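Local coordinates for protein benzoate transport porin BenP (PDB 5DL8) that probably forms a water-filled beta-barrel channel of the OprD family through the outer membrane, thought to let benzoate and other small solutes pass, at residues N277-I287 with D317-D328. Residues are numbered along the deposited sequence; the frame is centred on the assembly and turned at random.
Sequences NHTFGLGYQQI and DEKSYHVMYGYD
Two neighbouring antiparallel strands of the porin barrel wall, 278-287 and 319-328, pair from His-278 against Tyr-327 to Gln-286 against Lys-319. Paired backbone bonds run through every hydrogen-bonded pair, such as His-322 N to Gly-283 O at 2.7 Å, and CA-H...O contacts fill the positions between.

The face bearing Phe-280, Leu-282 and Val-323 probably looks outward to lipid, as expected for the apolar belt of a porin: Phe-280 CZ rests on Val-323 CG1 at 4.0 Å, with Phe-280 on the surface and Val-323 partly covered. Aromatic residues flank this apolar middle. At one end His-278 ND1 and Tyr-325 OH share a hydrogen bond of 2.7 Å near the planes of both rings. Tyr-327 comes from the other strand with its edge over the imidazole face, CE1 standing 3.6 Å above the plane near the ring centre, so the histidine is held by a bond at its rim and a T-shaped contact on its face. At the other end a chi1 of 179° sets Tyr-284 CG anti to the backbone N and lays the ring alongside Tyr-321 and Lys-319. Its OH meets Lys-319 CD at 3.3 Å and donates to Gln-286 OE1, while the lysine amine reaches on to a salt bridge with Asp-347.

The opposite face carries Thr-279, Met-324, His-322, Ser-320 and Gln-285. Gly-281 and Gly-283, lacking side chains, sit across from bulky Met-324 and His-322. Ser-320 OG and His-322 NE2 are hydrogen-bonded at 3.0 Å, and Gln-285 NE2 bonds the carbonyls of Gly-312 and Phe-313, tying its strand to the connection between the two strands.

A mostly apolar middle on the probable outer face, bordered by aromatic residues, and a largely polar opposite face are characteristic of a transmembrane beta-barrel wall, here that of an OprD-family porin.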
ATOM      1  N   ASN A 277      -3.488  -0.039  26.548  1.00 48.95           N
ATOM      2  CA  ASN A 277      -3.824   0.755  25.353  1.00 46.32           C
ATOM      3  C   ASN A 277      -2.676   1.391  24.597  1.00 43.18           C
ATOM      4  O   ASN A 277      -2.879   2.092  23.635  1.00 38.91           O
ATOM      5  CB  ASN A 277      -4.941   1.747  25.696  1.00 46.18           C
ATOM      6  CG  ASN A 277      -6.303   1.064  25.756  1.00 48.36           C
ATOM      7  OD1 ASN A 277      -6.621   0.213  24.909  1.00 49.36           O
ATOM      8  ND2 ASN A 277      -7.133   1.452  26.735  1.00 50.55           N
ATOM      9  N   HIS A 278      -1.486   1.062  25.030  1.00 43.21           N
ATOM     10  CA  HIS A 278      -0.238   1.563  24.455  1.00 42.43           C
ATOM     11  C   HIS A 278       0.347   0.580  23.510  1.00 40.54           C
ATOM     12  O   HIS A 278       0.258  -0.653  23.771  1.00 43.89           O
ATOM     13  CB  HIS A 278       0.808   1.733  25.544  1.00 42.75           C
ATOM     14  CG  HIS A 278       0.320   2.440  26.754  1.00 41.54           C
ATOM     15  ND1 HIS A 278       0.612   3.757  26.990  1.00 40.76           N
ATOM     16  CD2 HIS A 278      -0.362   2.000  27.831  1.00 43.24           C
ATOM     17  CE1 HIS A 278       0.139   4.105  28.171  1.00 42.54           C
ATOM     18  NE2 HIS A 278      -0.443   3.048  28.705  1.00 43.93           N
ATOM     19  N   THR A 279       1.076   1.123  22.540  1.00 39.93           N
ATOM     20  CA  THR A 279       1.874   0.361  21.512  1.00 38.09           C
ATOM     21  C   THR A 279       3.275   1.017  21.412  1.00 37.60           C
ATOM     22  O   THR A 279       3.365   2.241  21.352  1.00 38.39           O
ATOM     23  CB  THR A 279       1.158   0.382  20.150  1.00 39.55           C
ATOM     24  OG1 THR A 279      -0.067  -0.331  20.242  1.00 40.42           O
ATOM     25  CG2 THR A 279       2.002  -0.347  19.046  1.00 40.41           C
ATOM     26  N   PHE A 280       4.374   0.248  21.478  0.50 37.51           N
ATOM     27  CA  PHE A 280       5.744   0.790  21.319  0.50 37.03           C
ATOM     28  C   PHE A 280       6.467  -0.124  20.345  0.50 35.18           C
ATOM     29  O   PHE A 280       6.527  -1.348  20.512  0.50 35.85           O
ATOM     30  CB  PHE A 280       6.532   0.918  22.657  0.50 39.74           C
ATOM     31  CG  PHE A 280       7.895   1.713  22.563  0.50 41.58           C
ATOM     32  CD1 PHE A 280       7.946   3.121  22.614  0.50 41.61           C
ATOM     33  CD2 PHE A 280       9.140   1.051  22.542  0.50 41.82           C
ATOM     34  CE1 PHE A 280       9.165   3.813  22.584  0.50 41.69           C
ATOM     35  CE2 PHE A 280      10.340   1.766  22.494  0.50 41.09           C
ATOM     36  CZ  PHE A 280      10.354   3.131  22.517  0.50 40.27           C
ATOM     37  N   GLY A 281       7.066   0.475  19.342  1.00 33.34           N
ATOM     38  CA  GLY A 281       7.822  -0.322  18.319  1.00 33.16           C
ATOM     39  C   GLY A 281       9.221   0.234  18.117  1.00 32.80           C
ATOM     40  O   GLY A 281       9.482   1.485  18.283  1.00 31.63           O
ATOM     41  N   LEU A 282      10.153  -0.692  17.840  1.00 32.45           N
ATOM     42  CA  LEU A 282      11.495  -0.348  17.377  1.00 31.89           C
ATOM     43  C   LEU A 282      11.771  -1.173  16.159  1.00 30.34           C
ATOM     44  O   LEU A 282      11.553  -2.399  16.176  1.00 28.33           O
ATOM     45  CB  LEU A 282      12.597  -0.739  18.395  1.00 33.75           C
ATOM     46  CG  LEU A 282      12.574  -0.162  19.773  1.00 36.13           C
ATOM     47  CD1 LEU A 282      13.406  -0.976  20.816  1.00 36.63           C
ATOM     48  CD2 LEU A 282      13.067   1.256  19.587  1.00 38.15           C
ATOM     49  N   GLY A 283      12.365  -0.542  15.130  1.00 30.52           N
ATOM     50  CA  GLY A 283      12.805  -1.289  13.984  1.00 29.27           C
ATOM     51  C   GLY A 283      14.154  -0.805  13.433  1.00 29.37           C
ATOM     52  O   GLY A 283      14.601   0.351  13.692  1.00 29.86           O
ATOM     53  N   TYR A 284      14.717  -1.683  12.597  1.00 27.71           N
ATOM     54  CA  TYR A 284      15.996  -1.503  11.916  1.00 27.79           C
ATOM     55  C   TYR A 284      15.841  -2.018  10.473  1.00 26.27           C
ATOM     56  O   TYR A 284      15.207  -3.026  10.232  1.00 26.76           O
ATOM     57  CB  TYR A 284      17.150  -2.226  12.607  1.00 29.47           C
ATOM     58  CG  TYR A 284      18.482  -2.015  11.833  1.00 32.33           C
ATOM     59  CD1 TYR A 284      19.133  -0.749  11.839  1.00 32.84           C
ATOM     60  CD2 TYR A 284      19.055  -3.072  10.989  1.00 33.94           C
ATOM     61  CE1 TYR A 284      20.334  -0.565  11.139  1.00 34.52           C
ATOM     62  CE2 TYR A 284      20.256  -2.869  10.240  1.00 34.00           C
ATOM     63  CZ  TYR A 284      20.918  -1.631  10.364  1.00 33.73           C
ATOM     64  OH  TYR A 284      22.082  -1.360   9.672  1.00 31.95           O
ATOM     65  N   GLN A 285      16.376  -1.284   9.542  1.00 25.28           N
ATOM     66  CA  GLN A 285      16.387  -1.646   8.159  1.00 26.39           C
ATOM     67  C   GLN A 285      17.692  -1.218   7.459  1.00 25.93           C
ATOM     68  O   GLN A 285      18.278  -0.130   7.658  1.00 26.60           O
ATOM     69  CB  GLN A 285      15.182  -1.019   7.402  1.00 27.10           C
ATOM     70  CG  GLN A 285      15.258  -0.936   5.877  1.00 27.43           C
ATOM     71  CD  GLN A 285      13.926  -0.371   5.286  1.00 26.66           C
ATOM     72  OE1 GLN A 285      12.893  -0.999   5.366  1.00 24.40           O
ATOM     73  NE2 GLN A 285      13.974   0.854   4.745  1.00 28.16           N
ATOM     74  N   GLN A 286      18.102  -2.069   6.555  1.00 25.08           N
ATOM     75  CA  GLN A 286      19.315  -1.841   5.821  1.00 25.36           C
ATOM     76  C   GLN A 286      19.185  -2.195   4.353  1.00 24.02           C
ATOM     77  O   GLN A 286      18.740  -3.295   4.065  1.00 23.55           O
ATOM     78  CB  GLN A 286      20.455  -2.692   6.424  1.00 25.17           C
ATOM     79  CG  GLN A 286      21.768  -2.110   6.085  1.00 27.15           C
ATOM     80  CD  GLN A 286      22.993  -2.767   6.731  1.00 29.83           C
ATOM     81  OE1 GLN A 286      23.047  -2.954   7.927  1.00 30.71           O
ATOM     82  NE2 GLN A 286      24.057  -2.979   5.898  1.00 30.65           N
ATOM     83  N   ILE A 287      19.733  -1.366   3.469  1.00 22.70           N
ATOM     84  CA  ILE A 287      19.682  -1.638   2.077  1.00 23.04           C
ATOM     85  C   ILE A 287      21.121  -1.985   1.685  1.00 23.84           C
ATOM     86  O   ILE A 287      22.133  -1.238   2.035  1.00 24.42           O
ATOM     87  CB  ILE A 287      19.265  -0.406   1.230  1.00 24.37           C
ATOM     88  CG1 ILE A 287      18.053   0.259   1.851  1.00 23.61           C
ATOM     89  CG2 ILE A 287      19.173  -0.799  -0.267  1.00 24.47           C
ATOM     90  CD1 ILE A 287      16.832  -0.648   1.812  1.00 24.20           C
ATOM     91  N   ASP A 317      22.724   1.709   0.186  1.00 29.07           N
ATOM     92  CA  ASP A 317      23.486   1.638   1.414  1.00 30.26           C
ATOM     93  C   ASP A 317      22.823   2.154   2.687  1.00 30.28           C
ATOM     94  O   ASP A 317      23.460   2.140   3.747  1.00 32.24           O
ATOM     95  CB  ASP A 317      24.853   2.279   1.250  1.00 32.48           C
ATOM     96  CG  ASP A 317      25.766   1.516   0.302  1.00 34.42           C
ATOM     97  OD1 ASP A 317      25.637   0.304   0.069  1.00 40.09           O
ATOM     98  OD2 ASP A 317      26.744   2.084  -0.099  1.00 38.79           O
ATOM     99  N   GLU A 318      21.564   2.589   2.601  1.00 28.61           N
ATOM    100  CA  GLU A 318      20.954   3.331   3.675  1.00 27.18           C
ATOM    101  C   GLU A 318      20.600   2.371   4.837  1.00 25.45           C
ATOM    102  O   GLU A 318      19.949   1.360   4.665  1.00 23.47           O
ATOM    103  CB  GLU A 318      19.714   4.131   3.215  1.00 26.68           C
ATOM    104  CG  GLU A 318      19.017   4.882   4.391  1.00 26.81           C
ATOM    105  CD  GLU A 318      18.023   5.932   3.935  1.00 27.13           C
ATOM    106  OE1 GLU A 318      17.565   5.911   2.799  1.00 25.16           O
ATOM    107  OE2 GLU A 318      17.739   6.863   4.774  1.00 30.39           O
ATOM    108  N   LYS A 319      21.109   2.713   6.003  1.00 25.48           N
ATOM    109  CA  LYS A 319      20.676   2.144   7.289  1.00 26.18           C
ATOM    110  C   LYS A 319      19.688   3.151   7.973  1.00 25.75           C
ATOM    111  O   LYS A 319      19.920   4.382   8.112  1.00 24.74           O
ATOM    112  CB  LYS A 319      21.867   1.978   8.195  1.00 27.08           C
ATOM    113  CG  LYS A 319      23.019   1.175   7.604  1.00 27.87           C
ATOM    114  CD  LYS A 319      24.120   1.082   8.712  1.00 30.38           C
ATOM    115  CE  LYS A 319      25.289   0.083   8.518  1.00 31.10           C
ATOM    116  NZ  LYS A 319      26.072   0.664   7.383  1.00 31.90           N
ATOM    117  N   SER A 320      18.611   2.583   8.474  1.00 25.66           N
ATOM    118  CA  SER A 320      17.574   3.350   9.254  1.00 24.71           C
ATOM    119  C   SER A 320      17.093   2.720  10.606  1.00 26.21           C
ATOM    120  O   SER A 320      16.941   1.469  10.744  1.00 25.83           O
ATOM    121  CB  SER A 320      16.428   3.648   8.325  1.00 22.97           C
ATOM    122  OG  SER A 320      15.941   2.445   7.748  1.00 21.13           O
ATOM    123  N   TYR A 321      16.797   3.609  11.565  1.00 28.14           N
ATOM    124  CA  TYR A 321      16.406   3.299  12.944  1.00 29.79           C
ATOM    125  C   TYR A 321      15.048   3.893  13.168  1.00 30.16           C
ATOM    126  O   TYR A 321      14.856   5.113  12.921  1.00 28.68           O
ATOM    127  CB  TYR A 321      17.421   3.844  13.981  1.00 32.52           C
ATOM    128  CG  TYR A 321      18.850   3.425  13.669  1.00 34.04           C
ATOM    129  CD1 TYR A 321      19.542   4.146  12.762  1.00 36.82           C
ATOM    130  CD2 TYR A 321      19.458   2.328  14.208  1.00 36.10           C
ATOM    131  CE1 TYR A 321      20.780   3.820  12.344  1.00 38.35           C
ATOM    132  CE2 TYR A 321      20.787   1.987  13.817  1.00 38.12           C
ATOM    133  CZ  TYR A 321      21.424   2.795  12.880  1.00 39.67           C
ATOM    134  OH  TYR A 321      22.675   2.670  12.289  1.00 44.58           O
ATOM    135  N   HIS A 322      14.098   3.012  13.555  1.00 29.25           N
ATOM    136  CA  HIS A 322      12.637   3.328  13.536  1.00 30.13           C
ATOM    137  C   HIS A 322      12.072   3.193  14.950  1.00 30.37           C
ATOM    138  O   HIS A 322      12.399   2.233  15.701  1.00 30.30           O
ATOM    139  CB  HIS A 322      11.834   2.371  12.575  1.00 29.68           C
ATOM    140  CG  HIS A 322      12.321   2.368  11.156  1.00 29.12           C
ATOM    141  ND1 HIS A 322      11.495   2.618  10.088  1.00 27.82           N
ATOM    142  CD2 HIS A 322      13.521   2.061  10.630  1.00 29.22           C
ATOM    143  CE1 HIS A 322      12.174   2.496   8.972  1.00 27.33           C
ATOM    144  NE2 HIS A 322      13.416   2.209   9.285  1.00 28.29           N
ATOM    145  N   VAL A 323      11.273   4.157  15.360  1.00 31.27           N
ATOM    146  CA  VAL A 323      10.672   4.127  16.679  1.00 31.34           C
ATOM    147  C   VAL A 323       9.212   4.524  16.539  1.00 31.02           C
ATOM    148  O   VAL A 323       8.905   5.460  15.754  1.00 29.38           O
ATOM    149  CB  VAL A 323      11.301   5.175  17.595  1.00 34.11           C
ATOM    150  CG1 VAL A 323      10.760   5.046  19.009  1.00 35.02           C
ATOM    151  CG2 VAL A 323      12.786   5.030  17.638  1.00 37.26           C
ATOM    152  N   MET A 324       8.355   3.931  17.370  0.50 31.17           N
ATOM    153  CA  MET A 324       6.940   4.101  17.271  0.50 31.53           C
ATOM    154  C   MET A 324       6.302   4.112  18.701  0.50 32.91           C
ATOM    155  O   MET A 324       6.651   3.228  19.521  0.50 32.06           O
ATOM    156  CB  MET A 324       6.404   2.934  16.474  0.50 32.38           C
ATOM    157  CG  MET A 324       6.690   2.911  14.964  0.50 32.63           C
ATOM    158  SD  MET A 324       7.571   1.436  14.458  0.50 34.61           S
ATOM    159  CE  MET A 324       7.901   1.701  12.734  0.50 30.25           C
ATOM    160  N   TYR A 325       5.428   5.108  18.998  1.00 31.30           N
ATOM    161  CA  TYR A 325       4.590   5.094  20.176  1.00 33.95           C
ATOM    162  C   TYR A 325       3.147   5.401  19.816  1.00 33.14           C
ATOM    163  O   TYR A 325       2.905   6.324  19.043  1.00 35.72           O
ATOM    164  CB  TYR A 325       5.080   5.996  21.287  1.00 36.11           C
ATOM    165  CG  TYR A 325       4.053   6.027  22.470  1.00 38.46           C
ATOM    166  CD1 TYR A 325       3.887   4.902  23.273  1.00 38.48           C
ATOM    167  CD2 TYR A 325       3.154   7.151  22.671  1.00 38.83           C
ATOM    168  CE1 TYR A 325       2.960   4.876  24.304  1.00 39.37           C
ATOM    169  CE2 TYR A 325       2.199   7.156  23.680  1.00 39.14           C
ATOM    170  CZ  TYR A 325       2.114   6.026  24.535  1.00 40.64           C
ATOM    171  OH  TYR A 325       1.170   5.964  25.587  1.00 40.31           O
ATOM    172  N   GLY A 326       2.197   4.617  20.339  1.00 32.77           N
ATOM    173  CA  GLY A 326       0.753   4.659  19.942  1.00 32.02           C
ATOM    174  C   GLY A 326      -0.135   4.634  21.223  1.00 33.91           C
ATOM    175  O   GLY A 326       0.152   3.874  22.129  1.00 32.78           O
ATOM    176  N   TYR A 327      -1.205   5.443  21.293  1.00 34.73           N
ATOM    177  CA  TYR A 327      -2.186   5.282  22.360  1.00 37.33           C
ATOM    178  C   TYR A 327      -3.583   5.259  21.804  1.00 38.90           C
ATOM    179  O   TYR A 327      -3.996   6.183  21.014  1.00 37.64           O
ATOM    180  CB  TYR A 327      -2.078   6.302  23.458  1.00 39.45           C
ATOM    181  CG  TYR A 327      -2.912   5.872  24.690  1.00 43.82           C
ATOM    182  CD1 TYR A 327      -2.468   4.865  25.538  1.00 43.31           C
ATOM    183  CD2 TYR A 327      -4.181   6.516  25.044  1.00 45.08           C
ATOM    184  CE1 TYR A 327      -3.214   4.437  26.658  1.00 44.51           C
ATOM    185  CE2 TYR A 327      -4.894   6.080  26.165  1.00 47.09           C
ATOM    186  CZ  TYR A 327      -4.394   5.038  26.967  1.00 47.61           C
ATOM    187  OH  TYR A 327      -5.135   4.570  28.040  1.00 50.67           O
ATOM    188  N   ASP A 328      -4.314   4.215  22.231  1.00 40.07           N
ATOM    189  CA  ASP A 328      -5.699   4.061  21.891  1.00 43.08           C
ATOM    190  C   ASP A 328      -6.510   4.629  23.086  1.00 44.61           C
ATOM    191  O   ASP A 328      -6.496   4.030  24.188  1.00 44.56           O
ATOM    192  CB  ASP A 328      -6.135   2.604  21.580  1.00 44.42           C
ATOM    193  CG  ASP A 328      -7.654   2.552  21.188  1.00 47.25           C
ATOM    194  OD1 ASP A 328      -8.399   3.482  21.586  1.00 46.59           O
ATOM    195  OD2 ASP A 328      -8.083   1.651  20.478  1.00 48.95           O
TER